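Local coordinates for carbonic anhydrase (Geobacillus kaustophilus, PDB 3VNP), which catalyses the reversible hydration of carbon dioxide to hydrogencarbonate as a homotrimeric gamma-class carbonic anhydrase, with magnesium or zinc in its active site, at residues I155-E158 against Y159-G163. Numbering follows the deposited sequence.
Sequences IRRE and YVEKG
Glu-158 and Lys-162 sit one turn apart on a single helix and meet through their side chains. At the start of Glu-158, CB and CG pass close to the backbone N of Tyr-159. CG stands anti to the backbone N of Glu-158 (chi1 171°), and the rest of the chain runs extended toward Lys-162. Glu-158 CG also lies 3.9 Å from Lys-162 CE. At the tip, Glu-158 OE2 comes within 3.1 Å of Lys-162 CE. The salt bridge from Glu-158 OE2 to Lys-162 NZ is long, 3.9 Å. The bend of Lys-162 at its last torsion (chi4 -54°) leaves CE nearest this oxygen, while NZ is hydrogen-bonded to Tyr-6 OH and the backbone O of Asp-46, both of the second subunit. OE1, the other branch of the carboxylate, forms a salt bridge with Arg-154. With an alanine in place of Glu-158, Arg-154 is likely to lose its carboxylate mate and Lys-162 its long ion pair. Glu-158 OE2 also lies obliquely to the Tyr-159 ring, 4.0 Å from Tyr-159 CE1. On the same ring, Tyr-159 CD1 packs against Ile-155 CG2 at 4.0 Å. In the backbone, Lys-162 N gives a nearly straight hydrogen bond (172°) to Glu-158 O. Arg-157 O accepts from both Val-160 N and Glu-161 N. The Tyr-159 side chain lies at the subunit interface near a bound magnesium ion, its ring nearly at right angles to Trp-38 and its OH hydrogen-bonded to Arg-44 of the second subunit. The contact lies midway along helix 146-170, which runs beside the strands of the left-handed beta-helix of the hexapeptide-repeat fold.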
loop_
_atom_site.group_PDB
_atom_site.type_symbol
_atom_site.label_atom_id
_atom_site.label_comp_id
_atom_site.label_asym_id
_atom_site.label_seq_id
_atom_site.Cartn_x
_atom_site.Cartn_y
_atom_site.Cartn_z
ATOM N N ILE A 155 -16.298 2.616 16.344
ATOM C CA ILE A 155 -15.315 2.987 15.328
ATOM C C ILE A 155 -15.971 3.855 14.254
ATOM O O ILE A 155 -15.475 4.927 13.900
ATOM C CB ILE A 155 -14.716 1.722 14.651
ATOM C CG1 ILE A 155 -13.864 0.945 15.657
ATOM C CG2 ILE A 155 -13.875 2.113 13.449
ATOM C CD1 ILE A 155 -13.410 -0.424 15.159
ATOM N N ARG A 156 -17.094 3.368 13.742
ATOM C CA ARG A 156 -17.854 4.055 12.714
ATOM C C ARG A 156 -18.138 5.506 13.112
ATOM O O ARG A 156 -17.819 6.441 12.376
ATOM C CB ARG A 156 -19.148 3.274 12.490
ATOM C CG ARG A 156 -20.137 3.851 11.508
ATOM C CD ARG A 156 -21.099 2.747 11.121
ATOM N NE ARG A 156 -21.471 1.932 12.277
ATOM C CZ ARG A 156 -21.458 0.602 12.296
ATOM N NH1 ARG A 156 -21.091 -0.080 11.222
ATOM N NH2 ARG A 156 -21.809 -0.051 13.396
ATOM N N ARG A 157 -18.727 5.685 14.289
ATOM C CA ARG A 157 -19.056 7.009 14.804
ATOM C C ARG A 157 -17.804 7.857 15.020
ATOM O O ARG A 157 -17.788 9.047 14.702
ATOM C CB ARG A 157 -19.826 6.871 16.119
ATOM C CG ARG A 157 -20.165 8.179 16.796
ATOM C CD ARG A 157 -20.792 7.921 18.158
ATOM N NE ARG A 157 -19.897 7.156 19.023
ATOM C CZ ARG A 157 -20.184 6.792 20.269
ATOM N NH1 ARG A 157 -21.354 7.122 20.808
ATOM N NH2 ARG A 157 -19.299 6.095 20.977
ATOM N N GLU A 158 -16.759 7.241 15.564
ATOM C CA GLU A 158 -15.500 7.934 15.813
ATOM C C GLU A 158 -14.920 8.545 14.535
ATOM O O GLU A 158 -14.421 9.671 14.556
ATOM C CB GLU A 158 -14.474 6.971 16.418
ATOM C CG GLU A 158 -13.060 7.547 16.514
ATOM C CD GLU A 158 -11.989 6.469 16.654
ATOM O OE1 GLU A 158 -12.049 5.693 17.630
ATOM O OE2 GLU A 158 -11.086 6.396 15.785
ATOM N N TYR A 159 -14.976 7.811 13.423
ATOM C CA TYR A 159 -14.429 8.342 12.180
ATOM C C TYR A 159 -15.225 9.489 11.567
ATOM O O TYR A 159 -14.696 10.241 10.746
ATOM C CB TYR A 159 -14.213 7.229 11.144
ATOM C CG TYR A 159 -12.806 6.674 11.196
ATOM C CD1 TYR A 159 -12.507 5.528 11.935
ATOM C CD2 TYR A 159 -11.753 7.348 10.572
ATOM C CE1 TYR A 159 -11.191 5.067 12.055
ATOM C CE2 TYR A 159 -10.432 6.899 10.687
ATOM C CZ TYR A 159 -10.159 5.760 11.430
ATOM O OH TYR A 159 -8.856 5.326 11.557
ATOM N N VAL A 160 -16.489 9.627 11.955
ATOM C CA VAL A 160 -17.301 10.726 11.449
ATOM C C VAL A 160 -16.810 11.968 12.187
ATOM O O VAL A 160 -16.701 13.049 11.610
ATOM C CB VAL A 160 -18.793 10.518 11.747
ATOM C CG1 VAL A 160 -19.585 11.703 11.237
ATOM C CG2 VAL A 160 -19.281 9.242 11.092
ATOM N N GLU A 161 -16.512 11.791 13.474
ATOM C CA GLU A 161 -16.000 12.871 14.307
ATOM C C GLU A 161 -14.649 13.331 13.757
ATOM O O GLU A 161 -14.468 14.516 13.477
ATOM C CB GLU A 161 -15.814 12.401 15.757
ATOM C CG GLU A 161 -16.846 12.920 16.751
ATOM C CD GLU A 161 -18.169 12.170 16.685
ATOM O OE1 GLU A 161 -18.754 12.074 15.582
ATOM O OE2 GLU A 161 -18.629 11.678 17.743
ATOM N N LYS A 162 -13.706 12.395 13.605
ATOM C CA LYS A 162 -12.376 12.733 13.087
ATOM C C LYS A 162 -12.461 13.318 11.691
ATOM O O LYS A 162 -11.711 14.227 11.348
ATOM C CB LYS A 162 -11.454 11.508 13.033
ATOM C CG LYS A 162 -11.079 10.905 14.366
ATOM C CD LYS A 162 -9.847 10.026 14.218
ATOM C CE LYS A 162 -9.637 9.122 15.428
ATOM N NZ LYS A 162 -9.602 9.876 16.712
ATOM N N GLY A 163 -13.370 12.782 10.883
ATOM C CA GLY A 163 -13.525 13.269 9.525
ATOM C C GLY A 163 -13.823 14.756 9.462
ATOM O O GLY A 163 -13.213 15.487 8.677
#